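Long-range contacts in lipopolysaccharide biosynthesis protein wbpB (Thermus thermophilus, PDB 3O9Z), which probably acts as an NAD-dependent dehydrogenase in the biosynthesis of 2,3-diacetamido-2,3-dideoxy-D-mannuronic acid and binds 2-oxoglutarate beside the cofactor: residues Val129-His135 with Leu265-Val269; Tyr158-Arg162 with Arg244-Ser248; Pro209-Ala213 with Trp225-Asp230. All blocks are in the same frame, centred on the assembly; numbering follows the deposited sequence.

Interaction 1 of 3, residues Val129-His135 with Leu265-Val269; sequences VLQLRVH and LHTEV. With NAD (nicotinamide-adenine-dinucleotide), chain E.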
loop_
_atom_site.group_PDB
_atom_site.type_symbol
_atom_site.label_atom_id
_atom_site.label_comp_id
_atom_site.label_asym_id
_atom_site.label_seq_id
_atom_site.Cartn_x
_atom_site.Cartn_y
_atom_site.Cartn_z
ATOM N N VAL A 129 -12.644 -12.972 -20.396
ATOM C CA VAL A 129 -13.952 -13.291 -19.817
ATOM C C VAL A 129 -14.986 -12.255 -20.296
ATOM O O VAL A 129 -14.948 -11.079 -19.914
ATOM C CB VAL A 129 -13.897 -13.260 -18.268
ATOM C CG1 VAL A 129 -15.275 -13.541 -17.626
ATOM C CG2 VAL A 129 -12.861 -14.247 -17.790
ATOM N N LEU A 130 -15.885 -12.714 -21.156
ATOM C CA LEU A 130 -16.998 -11.880 -21.612
ATOM C C LEU A 130 -18.256 -12.704 -21.383
ATOM O O LEU A 130 -18.743 -13.388 -22.283
ATOM C CB LEU A 130 -16.858 -11.536 -23.109
ATOM C CG LEU A 130 -15.755 -10.508 -23.344
ATOM C CD1 LEU A 130 -15.182 -10.559 -24.780
ATOM C CD2 LEU A 130 -16.162 -9.115 -22.915
ATOM N N GLN A 131 -18.771 -12.751 -20.159
ATOM C CA GLN A 131 -19.824 -13.722 -19.896
ATOM C C GLN A 131 -21.124 -13.442 -20.609
ATOM O O GLN A 131 -21.952 -14.338 -20.662
ATOM C CB GLN A 131 -20.034 -13.885 -18.383
ATOM C CG GLN A 131 -20.787 -12.764 -17.702
ATOM C CD GLN A 131 -19.914 -11.805 -16.909
ATOM O OE1 GLN A 131 -20.336 -11.332 -15.837
ATOM N NE2 GLN A 131 -18.690 -11.567 -17.357
ATOM N N LEU A 132 -21.357 -12.222 -21.092
ATOM C CA LEU A 132 -22.598 -12.040 -21.854
ATOM C C LEU A 132 -22.658 -12.931 -23.095
ATOM O O LEU A 132 -23.751 -13.305 -23.555
ATOM C CB LEU A 132 -22.814 -10.567 -22.208
ATOM C CG LEU A 132 -23.082 -9.629 -21.033
ATOM C CD1 LEU A 132 -23.442 -8.241 -21.574
ATOM C CD2 LEU A 132 -24.187 -10.190 -20.194
ATOM N N ARG A 133 -21.497 -13.295 -23.637
ATOM C CA ARG A 133 -21.496 -14.157 -24.831
ATOM C C ARG A 133 -21.893 -15.600 -24.534
ATOM O O ARG A 133 -22.101 -16.389 -25.466
ATOM C CB ARG A 133 -20.147 -14.126 -25.547
ATOM C CG ARG A 133 -19.761 -12.756 -26.042
ATOM C CD ARG A 133 -18.537 -12.856 -26.924
ATOM N NE ARG A 133 -18.056 -11.578 -27.415
ATOM C CZ ARG A 133 -17.430 -11.440 -28.573
ATOM N NH1 ARG A 133 -17.242 -12.498 -29.362
ATOM N NH2 ARG A 133 -16.971 -10.255 -28.945
ATOM N N VAL A 134 -21.992 -15.962 -23.256
ATOM C CA VAL A 134 -22.543 -17.265 -22.892
ATOM C C VAL A 134 -23.878 -17.161 -22.154
ATOM O O VAL A 134 -24.424 -18.142 -21.639
ATOM C CB VAL A 134 -21.492 -18.130 -22.118
ATOM C CG1 VAL A 134 -20.239 -18.264 -22.974
ATOM C CG2 VAL A 134 -21.143 -17.485 -20.756
ATOM N N HIS A 135 -24.425 -15.951 -22.068
ATOM C CA HIS A 135 -25.723 -15.812 -21.428
ATOM C C HIS A 135 -26.819 -16.424 -22.283
ATOM O O HIS A 135 -26.957 -16.046 -23.434
ATOM C CB HIS A 135 -26.017 -14.325 -21.213
ATOM C CG HIS A 135 -27.174 -14.073 -20.294
ATOM N ND1 HIS A 135 -28.461 -14.467 -20.584
ATOM C CD2 HIS A 135 -27.229 -13.498 -19.068
ATOM C CE1 HIS A 135 -29.266 -14.112 -19.595
ATOM N NE2 HIS A 135 -28.541 -13.526 -18.662
ATOM N N LEU A 265 -21.948 -17.202 -14.557
ATOM C CA LEU A 265 -21.404 -17.703 -15.849
ATOM C C LEU A 265 -19.872 -17.808 -16.031
ATOM O O LEU A 265 -19.361 -18.117 -17.114
ATOM C CB LEU A 265 -21.913 -16.800 -16.984
ATOM C CG LEU A 265 -23.412 -16.784 -17.164
ATOM C CD1 LEU A 265 -23.913 -15.499 -17.861
ATOM C CD2 LEU A 265 -23.851 -18.021 -17.927
ATOM N N HIS A 266 -19.077 -17.534 -14.998
ATOM C CA HIS A 266 -17.637 -17.623 -15.178
ATOM C C HIS A 266 -17.164 -19.055 -15.480
ATOM O O HIS A 266 -16.194 -19.248 -16.191
ATOM C CB HIS A 266 -16.897 -17.073 -13.948
ATOM C CG HIS A 266 -16.692 -15.586 -13.986
ATOM N ND1 HIS A 266 -17.737 -14.696 -14.139
ATOM C CD2 HIS A 266 -15.560 -14.848 -13.939
ATOM C CE1 HIS A 266 -17.253 -13.463 -14.137
ATOM N NE2 HIS A 266 -15.943 -13.532 -14.010
ATOM N N THR A 267 -17.832 -20.034 -14.884
ATOM C CA THR A 267 -17.336 -21.400 -15.090
ATOM C C THR A 267 -17.535 -21.793 -16.563
ATOM O O THR A 267 -16.641 -22.346 -17.206
ATOM C CB THR A 267 -18.066 -22.370 -14.163
ATOM O OG1 THR A 267 -17.688 -22.085 -12.805
ATOM C CG2 THR A 267 -17.716 -23.817 -14.533
ATOM N N GLU A 268 -18.669 -21.375 -17.123
ATOM C CA GLU A 268 -18.860 -21.566 -18.557
ATOM C C GLU A 268 -17.877 -20.861 -19.499
ATOM O O GLU A 268 -17.407 -21.452 -20.456
ATOM C CB GLU A 268 -20.316 -21.253 -18.913
ATOM C CG GLU A 268 -20.616 -21.400 -20.406
ATOM C CD GLU A 268 -20.552 -22.826 -20.901
ATOM O OE1 GLU A 268 -20.669 -23.772 -20.077
ATOM O OE2 GLU A 268 -20.420 -22.966 -22.138
ATOM N N VAL A 269 -17.459 -19.620 -19.225
ATOM C CA VAL A 269 -16.346 -19.053 -19.946
ATOM C C VAL A 269 -15.087 -19.928 -19.860
ATOM O O VAL A 269 -14.340 -20.029 -20.814
ATOM C CB VAL A 269 -16.104 -17.610 -19.434
ATOM C CG1 VAL A 269 -14.924 -16.966 -20.104
ATOM C CG2 VAL A 269 -17.383 -16.800 -19.694
HETATM P PA NAD E . -10.983 -5.400 -6.735
HETATM O O1A NAD E . -11.976 -5.993 -5.806
HETATM O O2A NAD E . -10.457 -3.966 -6.568
HETATM O O5B NAD E . -9.807 -6.450 -6.643
HETATM C C5B NAD E . -8.658 -6.110 -7.369
HETATM C C4B NAD E . -7.482 -6.960 -6.831
HETATM O O4B NAD E . -6.304 -6.798 -7.663
HETATM C C3B NAD E . -7.078 -6.413 -5.434
HETATM O O3B NAD E . -7.104 -7.452 -4.434
HETATM C C2B NAD E . -5.684 -5.796 -5.645
HETATM O O2B NAD E . -4.815 -5.864 -4.506
HETATM C C1B NAD E . -5.189 -6.763 -6.762
HETATM N N9A NAD E . -4.019 -6.183 -7.470
HETATM C C8A NAD E . -3.518 -4.924 -7.609
HETATM N N7A NAD E . -2.390 -4.939 -8.316
HETATM C C5A NAD E . -2.086 -6.251 -8.579
HETATM C C6A NAD E . -1.011 -6.936 -9.263
HETATM N N6A NAD E . 0.043 -6.226 -9.771
HETATM N N1A NAD E . -1.174 -8.253 -9.296
HETATM C C2A NAD E . -2.148 -9.018 -8.822
HETATM N N3A NAD E . -3.154 -8.400 -8.151
HETATM C C4A NAD E . -3.116 -7.065 -8.077
HETATM O O3 NAD E . -11.557 -5.503 -8.224
HETATM P PN NAD E . -12.477 -6.559 -8.919
HETATM O O1N NAD E . -13.909 -6.026 -8.932
HETATM O O2N NAD E . -12.215 -7.929 -8.360
HETATM O O5D NAD E . -12.065 -6.430 -10.457
HETATM C C5D NAD E . -10.977 -7.246 -10.812
HETATM C C4D NAD E . -11.036 -7.382 -12.345
HETATM O O4D NAD E . -12.208 -8.183 -12.611
HETATM C C3D NAD E . -11.171 -6.074 -13.139
HETATM O O3D NAD E . -10.514 -6.315 -14.424
HETATM C C2D NAD E . -12.686 -6.030 -13.394
HETATM O O2D NAD E . -13.014 -5.341 -14.590
HETATM C C1D NAD E . -13.136 -7.495 -13.469
HETATM N N1N NAD E . -14.528 -7.694 -13.072
HETATM C C2N NAD E . -15.323 -8.407 -13.840
HETATM C C3N NAD E . -16.648 -8.679 -13.563
HETATM C C7N NAD E . -17.396 -9.435 -14.583
HETATM O O7N NAD E . -16.824 -10.181 -15.405
HETATM N N7N NAD E . -18.716 -9.355 -14.459
HETATM C C4N NAD E . -17.163 -8.173 -12.361
HETATM C C5N NAD E . -16.272 -7.497 -11.526
HETATM C C6N NAD E . -14.942 -7.267 -11.869
#
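Gln131 packs its CB against CB of Leu265 at 3.7 Å, the two side chains crossing at about a right angle, and sends its amide on to the cofactor. The chain bends at chi2 (-103°), and the amide pairs with the carboxamide of NAD: OE1 accepts from NAD N7N at 2.9 Å and NE2 donates to NAD O7N at 3.0 Å, both bonds nearly straight. This two-point match would fix the rotation of the carboxamide. O7N also lies at the edge of the His266 ring, 3.5 Å from CE1. Over one face of that imidazole sits Val129 CG1, 3.9 Å from the ring centroid, a CH-pi contact offset toward the rim. With CG1 anti to the backbone N (chi1 178°), Val129 presents one methyl to the ring and the other to Val269. Segment 129-135 is the loop after strand 126-128 of the Rossmann fold, and 265-269 begins helix 266-274. Next to the ring an apolar layer positions these groups. Val269 touches both Gln131 and Val129, with CG2 against the CA of the former and CG1 against the CA of the latter. Val134 slides past Leu265 in the opposite direction; its CG2 touches Leu265 CB at 3.9 Å and Val269 CG2 at 4.0 Å, and its CB meets the aliphatic CG of Glu268, whose carboxylate turns on to Arg271. The branches of Leu265 spread along the 3-10 turn 131-134, CD1 reaching the carbonyl oxygen of Gln131 and the CA of His135, CD2 lying near the carbonyl oxygen of Val134. Farther out, Glu102 is hydrogen-bonded to His266 NE2, and His187 packs against Gln131.

Interaction 2 of 3, residues Tyr158-Arg162 with Arg244-Ser248; sequences YVTGR and RTYRS. With AKG (2-oxoglutaric acid), chain F.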
loop_
_atom_site.group_PDB
_atom_site.type_symbol
_atom_site.label_atom_id
_atom_site.label_comp_id
_atom_site.label_asym_id
_atom_site.label_seq_id
_atom_site.Cartn_x
_atom_site.Cartn_y
_atom_site.Cartn_z
ATOM N N TYR A 158 -28.167 0.202 -19.450
ATOM C CA TYR A 158 -27.274 -0.609 -18.622
ATOM C C TYR A 158 -27.037 0.154 -17.329
ATOM O O TYR A 158 -26.218 1.090 -17.284
ATOM C CB TYR A 158 -25.949 -0.854 -19.384
ATOM C CG TYR A 158 -25.178 -2.046 -18.877
ATOM C CD1 TYR A 158 -24.428 -1.986 -17.696
ATOM C CD2 TYR A 158 -25.255 -3.260 -19.548
ATOM C CE1 TYR A 158 -23.710 -3.112 -17.259
ATOM C CE2 TYR A 158 -24.585 -4.389 -19.106
ATOM C CZ TYR A 158 -23.809 -4.311 -17.975
ATOM O OH TYR A 158 -23.125 -5.418 -17.505
ATOM N N VAL A 159 -27.733 -0.234 -16.272
ATOM C CA VAL A 159 -27.659 0.472 -14.996
ATOM C C VAL A 159 -27.252 -0.576 -13.976
ATOM O O VAL A 159 -27.865 -1.639 -13.860
ATOM C CB VAL A 159 -29.028 1.047 -14.577
ATOM C CG1 VAL A 159 -28.848 1.782 -13.270
ATOM C CG2 VAL A 159 -29.573 2.020 -15.623
ATOM N N THR A 160 -26.147 -0.353 -13.279
ATOM C CA THR A 160 -25.711 -1.313 -12.277
ATOM C C THR A 160 -25.162 -0.547 -11.070
ATOM O O THR A 160 -24.119 0.114 -11.151
ATOM C CB THR A 160 -24.734 -2.345 -12.880
ATOM O OG1 THR A 160 -24.366 -3.275 -11.842
ATOM C CG2 THR A 160 -23.479 -1.666 -13.422
ATOM N N GLY A 161 -25.929 -0.501 -9.977
ATOM C CA GLY A 161 -25.600 0.449 -8.918
ATOM C C GLY A 161 -24.284 0.115 -8.240
ATOM O O GLY A 161 -23.931 -1.053 -8.064
ATOM N N ARG A 162 -23.589 1.189 -7.866
ATOM C CA ARG A 162 -22.326 1.027 -7.118
ATOM C C ARG A 162 -22.341 1.943 -5.910
ATOM O O ARG A 162 -22.615 3.150 -5.997
ATOM C CB ARG A 162 -21.102 1.366 -7.979
ATOM C CG ARG A 162 -20.872 0.358 -9.093
ATOM C CD ARG A 162 -20.374 -0.996 -8.574
ATOM N NE ARG A 162 -20.087 -1.911 -9.670
ATOM C CZ ARG A 162 -21.011 -2.605 -10.318
ATOM N NH1 ARG A 162 -22.298 -2.436 -10.047
ATOM N NH2 ARG A 162 -20.642 -3.441 -11.304
ATOM N N ARG A 244 -31.534 -2.634 -7.932
ATOM C CA ARG A 244 -30.439 -1.695 -8.209
ATOM C C ARG A 244 -29.704 -1.964 -9.512
ATOM O O ARG A 244 -28.680 -1.331 -9.778
ATOM C CB ARG A 244 -29.466 -1.644 -7.029
ATOM C CG ARG A 244 -30.193 -1.205 -5.774
ATOM C CD ARG A 244 -29.340 -1.168 -4.523
ATOM N NE ARG A 244 -30.042 -0.286 -3.599
ATOM C CZ ARG A 244 -29.696 0.973 -3.361
ATOM N NH1 ARG A 244 -28.597 1.490 -3.893
ATOM N NH2 ARG A 244 -30.430 1.692 -2.528
ATOM N N THR A 245 -30.217 -2.890 -10.312
ATOM C CA THR A 245 -29.684 -3.155 -11.634
ATOM C C THR A 245 -30.825 -3.232 -12.641
ATOM O O THR A 245 -31.960 -3.661 -12.344
ATOM C CB THR A 245 -28.882 -4.454 -11.728
ATOM O OG1 THR A 245 -29.769 -5.570 -11.598
ATOM C CG2 THR A 245 -27.779 -4.510 -10.634
ATOM N N TYR A 246 -30.475 -2.872 -13.865
ATOM C CA TYR A 246 -31.374 -2.964 -15.003
ATOM C C TYR A 246 -30.489 -3.036 -16.238
ATOM O O TYR A 246 -29.850 -2.051 -16.601
ATOM C CB TYR A 246 -32.310 -1.754 -15.055
ATOM C CG TYR A 246 -33.245 -1.777 -16.251
ATOM C CD1 TYR A 246 -34.202 -2.785 -16.370
ATOM C CD2 TYR A 246 -33.162 -0.821 -17.252
ATOM C CE1 TYR A 246 -35.048 -2.835 -17.473
ATOM C CE2 TYR A 246 -34.026 -0.846 -18.353
ATOM C CZ TYR A 246 -34.960 -1.859 -18.444
ATOM O OH TYR A 246 -35.789 -1.892 -19.546
ATOM N N ARG A 247 -30.454 -4.207 -16.868
ATOM C CA ARG A 247 -29.593 -4.464 -18.014
ATOM C C ARG A 247 -30.438 -4.976 -19.150
ATOM O O ARG A 247 -30.915 -6.120 -19.111
ATOM C CB ARG A 247 -28.464 -5.453 -17.691
ATOM C CG ARG A 247 -27.549 -5.052 -16.526
ATOM C CD ARG A 247 -26.541 -6.199 -16.309
ATOM N NE ARG A 247 -25.727 -6.054 -15.105
ATOM C CZ ARG A 247 -26.002 -6.629 -13.937
ATOM N NH1 ARG A 247 -27.157 -7.289 -13.787
ATOM N NH2 ARG A 247 -25.147 -6.528 -12.922
ATOM N N SER A 248 -30.684 -4.100 -20.120
ATOM C CA SER A 248 -31.758 -4.319 -21.094
ATOM C C SER A 248 -31.243 -4.050 -22.503
ATOM O O SER A 248 -30.588 -3.031 -22.763
ATOM C CB SER A 248 -32.921 -3.361 -20.811
ATOM O OG SER A 248 -33.765 -3.232 -21.942
HETATM C C1 AKG F . -17.601 -4.800 -13.003
HETATM O O1 AKG F . -18.087 -4.341 -11.936
HETATM O O2 AKG F . -16.416 -4.625 -13.305
HETATM C C2 AKG F . -18.353 -5.659 -13.892
HETATM O O5 AKG F . -17.806 -6.079 -14.910
HETATM C C3 AKG F . -19.787 -6.007 -13.592
HETATM C C4 AKG F . -20.672 -5.014 -14.344
HETATM C C5 AKG F . -22.143 -5.129 -13.997
HETATM O O3 AKG F . -22.485 -5.199 -12.801
HETATM O O4 AKG F . -22.978 -5.154 -14.905
#
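Arg247 lays its CG over the centre of one face of the Tyr158 ring, 4.0 Å from the centroid, and its chain, extended from CG to NE, carries the guanidinium past the phenol oxygen. The planes stand 73° apart, and the guanidinium edge faces the C5 carboxylate of 2-oxoglutarate. NE donates to AKG O4 at 2.9 Å and NH2 to AKG O3 at 3.0 Å; a second bond from NH2 to O4 is weak. Tyr158 OH adds a short 2.6 Å bond to AKG O4, and Thr160 OG1 donates to AKG O3. Arg162 bridges both ends of the ligand, NH2 reaching AKG O3 and, at 2.8 Å, AKG O1, while NH1 grips Thr160 OG1 and Gly161 O. Tyr158, Thr160, Arg162 and Arg247 make up part of the 2-oxoglutarate pocket. In the backbones that carry them, Val159 and Tyr246 form an antiparallel hydrogen-bonded pair, and Gly161 N donates to Arg244 O. Within the mixed sheet of the C-terminal domain, strand 152-160 runs between 221-228 and 245-251, with 254-257 beyond the latter, and His187 of helix 186-196 and Lys103 add further hydrogen bonds to the ligand.

Interaction 3 of 3, residues Pro209-Ala213 with Trp225-Asp230; sequences PTVNA and WFLSID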
loop_
_atom_site.group_PDB
_atom_site.type_symbol
_atom_site.label_atom_id
_atom_site.label_comp_id
_atom_site.label_asym_id
_atom_site.label_seq_id
_atom_site.Cartn_x
_atom_site.Cartn_y
_atom_site.Cartn_z
ATOM N N PRO A 209 -19.503 11.553 -13.864
ATOM C CA PRO A 209 -18.898 10.438 -13.152
ATOM C C PRO A 209 -19.736 9.160 -13.057
ATOM O O PRO A 209 -19.180 8.066 -12.957
ATOM C CB PRO A 209 -18.610 11.026 -11.753
ATOM C CG PRO A 209 -18.382 12.496 -12.054
ATOM C CD PRO A 209 -19.361 12.832 -13.139
ATOM N N THR A 210 -21.056 9.297 -13.136
ATOM C CA THR A 210 -21.899 8.133 -12.956
ATOM C C THR A 210 -22.774 7.830 -14.171
ATOM O O THR A 210 -23.468 6.818 -14.127
ATOM C CB THR A 210 -22.832 8.303 -11.765
ATOM O OG1 THR A 210 -23.534 9.533 -11.968
ATOM C CG2 THR A 210 -21.977 8.394 -10.470
ATOM N N VAL A 211 -22.689 8.629 -15.230
ATOM C CA VAL A 211 -23.556 8.396 -16.410
ATOM C C VAL A 211 -22.745 8.625 -17.673
ATOM O O VAL A 211 -22.021 9.630 -17.786
ATOM C CB VAL A 211 -24.679 9.414 -16.483
ATOM C CG1 VAL A 211 -25.438 9.312 -17.836
ATOM C CG2 VAL A 211 -25.655 9.225 -15.279
ATOM N N ASN A 212 -22.861 7.719 -18.629
ATOM C CA ASN A 212 -22.441 7.980 -20.013
ATOM C C ASN A 212 -23.604 7.578 -20.909
ATOM O O ASN A 212 -24.247 6.563 -20.658
ATOM C CB ASN A 212 -21.225 7.145 -20.427
ATOM C CG ASN A 212 -19.880 7.654 -19.848
ATOM O OD1 ASN A 212 -19.751 8.533 -18.966
ATOM N ND2 ASN A 212 -18.835 7.109 -20.437
ATOM N N ALA A 213 -23.863 8.339 -21.962
ATOM C CA ALA A 213 -24.883 7.954 -22.925
ATOM C C ALA A 213 -24.433 8.370 -24.305
ATOM O O ALA A 213 -23.648 9.325 -24.452
ATOM C CB ALA A 213 -26.187 8.671 -22.617
ATOM N N TRP A 225 -27.641 4.249 -26.505
ATOM C CA TRP A 225 -27.191 3.576 -25.286
ATOM C C TRP A 225 -27.108 4.510 -24.096
ATOM O O TRP A 225 -26.864 5.699 -24.238
ATOM C CB TRP A 225 -25.880 2.810 -25.526
ATOM C CG TRP A 225 -24.721 3.663 -26.017
ATOM C CD1 TRP A 225 -24.342 3.878 -27.333
ATOM C CD2 TRP A 225 -23.799 4.387 -25.216
ATOM N NE1 TRP A 225 -23.225 4.689 -27.379
ATOM C CE2 TRP A 225 -22.869 4.996 -26.089
ATOM C CE3 TRP A 225 -23.617 4.515 -23.828
ATOM C CZ2 TRP A 225 -21.809 5.785 -25.652
ATOM C CZ3 TRP A 225 -22.552 5.311 -23.409
ATOM C CH2 TRP A 225 -21.671 5.940 -24.301
ATOM N N PHE A 226 -27.326 3.941 -22.910
ATOM C CA PHE A 226 -27.250 4.653 -21.657
ATOM C C PHE A 226 -26.631 3.722 -20.641
ATOM O O PHE A 226 -27.076 2.569 -20.524
ATOM C CB PHE A 226 -28.660 5.076 -21.224
ATOM C CG PHE A 226 -28.690 5.828 -19.925
ATOM C CD1 PHE A 226 -28.718 7.213 -19.938
ATOM C CD2 PHE A 226 -28.693 5.145 -18.710
ATOM C CE1 PHE A 226 -28.753 7.926 -18.755
ATOM C CE2 PHE A 226 -28.722 5.859 -17.503
ATOM C CZ PHE A 226 -28.712 7.263 -17.533
ATOM N N LEU A 227 -25.613 4.236 -19.959
ATOM C CA LEU A 227 -24.862 3.487 -18.942
ATOM C C LEU A 227 -24.845 4.306 -17.636
ATOM O O LEU A 227 -24.472 5.486 -17.658
ATOM C CB LEU A 227 -23.431 3.329 -19.494
ATOM C CG LEU A 227 -22.425 2.861 -18.444
ATOM C CD1 LEU A 227 -22.731 1.473 -17.887
ATOM C CD2 LEU A 227 -21.035 2.928 -19.134
ATOM N N SER A 228 -25.185 3.683 -16.506
ATOM C CA SER A 228 -24.999 4.388 -15.253
ATOM C C SER A 228 -24.712 3.416 -14.118
ATOM O O SER A 228 -25.132 2.240 -14.141
ATOM C CB SER A 228 -26.239 5.198 -14.883
ATOM O OG SER A 228 -26.035 5.985 -13.695
ATOM N N ILE A 229 -23.961 3.938 -13.159
ATOM C CA ILE A 229 -23.749 3.266 -11.876
ATOM C C ILE A 229 -24.552 3.909 -10.758
ATOM O O ILE A 229 -24.339 3.586 -9.577
ATOM C CB ILE A 229 -22.248 3.121 -11.505
ATOM C CG1 ILE A 229 -21.611 4.500 -11.576
ATOM C CG2 ILE A 229 -21.577 2.113 -12.467
ATOM C CD1 ILE A 229 -20.174 4.606 -10.972
ATOM N N ASP A 230 -25.433 4.838 -11.132
ATOM C CA ASP A 230 -26.403 5.417 -10.164
ATOM C C ASP A 230 -27.712 4.623 -10.267
ATOM O O ASP A 230 -28.393 4.697 -11.295
ATOM C CB ASP A 230 -26.607 6.882 -10.527
ATOM C CG ASP A 230 -27.561 7.600 -9.609
ATOM O OD1 ASP A 230 -28.243 6.910 -8.827
ATOM O OD2 ASP A 230 -27.641 8.846 -9.736
HETATM O O HOH W 1 -26.018 10.397 -11.256
#
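Thr210 O is gripped by two donors at the end of the facing strand and just past it: Ser228 OG at 2.7 Å and Ile229 N at 3.1 Å. The amide approaches in the carbonyl plane, whereas the hydroxyl stands 37° out of it. The Ser228 hydroxyl points away from its own amide (chi1 -175°) and also accepts from Asp230 N at 2.9 Å, an ST turn, so one hydroxyl ties the ST turn to the loop that leads into strand 211-218. A water bridges Thr210 OG1 and Asp230 OD2, and the other carboxylate oxygen of Asp230 is bonded to the backbone N of Ser232. Farther along, Asn212 and Leu227 form the antiparallel hydrogen-bonded pair, bonded both ways between their backbones. Val211 with Ser228 and Ala213 with Phe226 are the non-hydrogen-bonded pairs, and their side chains share one face of the sheet. There, Val211 CG1 meets Phe226 CE1 at 3.7 Å and Ala213 CB meets CD1 of the same ring at 4.0 Å. Asn212 and Leu227 point to the other face. The Trp225 indole folds back across the neighbouring strand: one face lies against the backbone of Ala213, whose C is 3.6 Å above its plane, and CB of Asn212 meets its edge, 3.7 Å from CZ3. Replacing Trp225 by alanine is likely to leave the Ala213 backbone without the indole face laid against it, and Phe189 without its edge-to-face partner. These strands form the beta hairpin 211-218 and 221-228. Strand 199-207 continues the sheet beyond the first and strand 152-160 beyond the second, helix 180-183 packs on the Asn212 and Leu227 face, and Phe233, His308 and Phe310 gather at Phe226.

In the fold
From the N terminus, the parallel strands of the Rossmann sheet come first, and the loop after strand 126-128 opens interaction 1, which closes only when helix 266-274 begins. Strand 152-160 starts interaction 2, completed by strand 245-251, and within this second loop the hairpin of interaction 3 closes the shortest circuit, so the three nest without crossing. Interactions 2 and 3 touch, their centres 9 Å apart, because strands 152-160 and 221-228 are neighbours in one sheet: Tyr158 bonds by its backbone to Phe226 and Ser228. Interaction 1, about 5 Å from interaction 2 at the nearest atoms, joins the loop after strand 126-128 to helix 266-274, with NAD bound at it and 2-oxoglutarate bound at interaction 2.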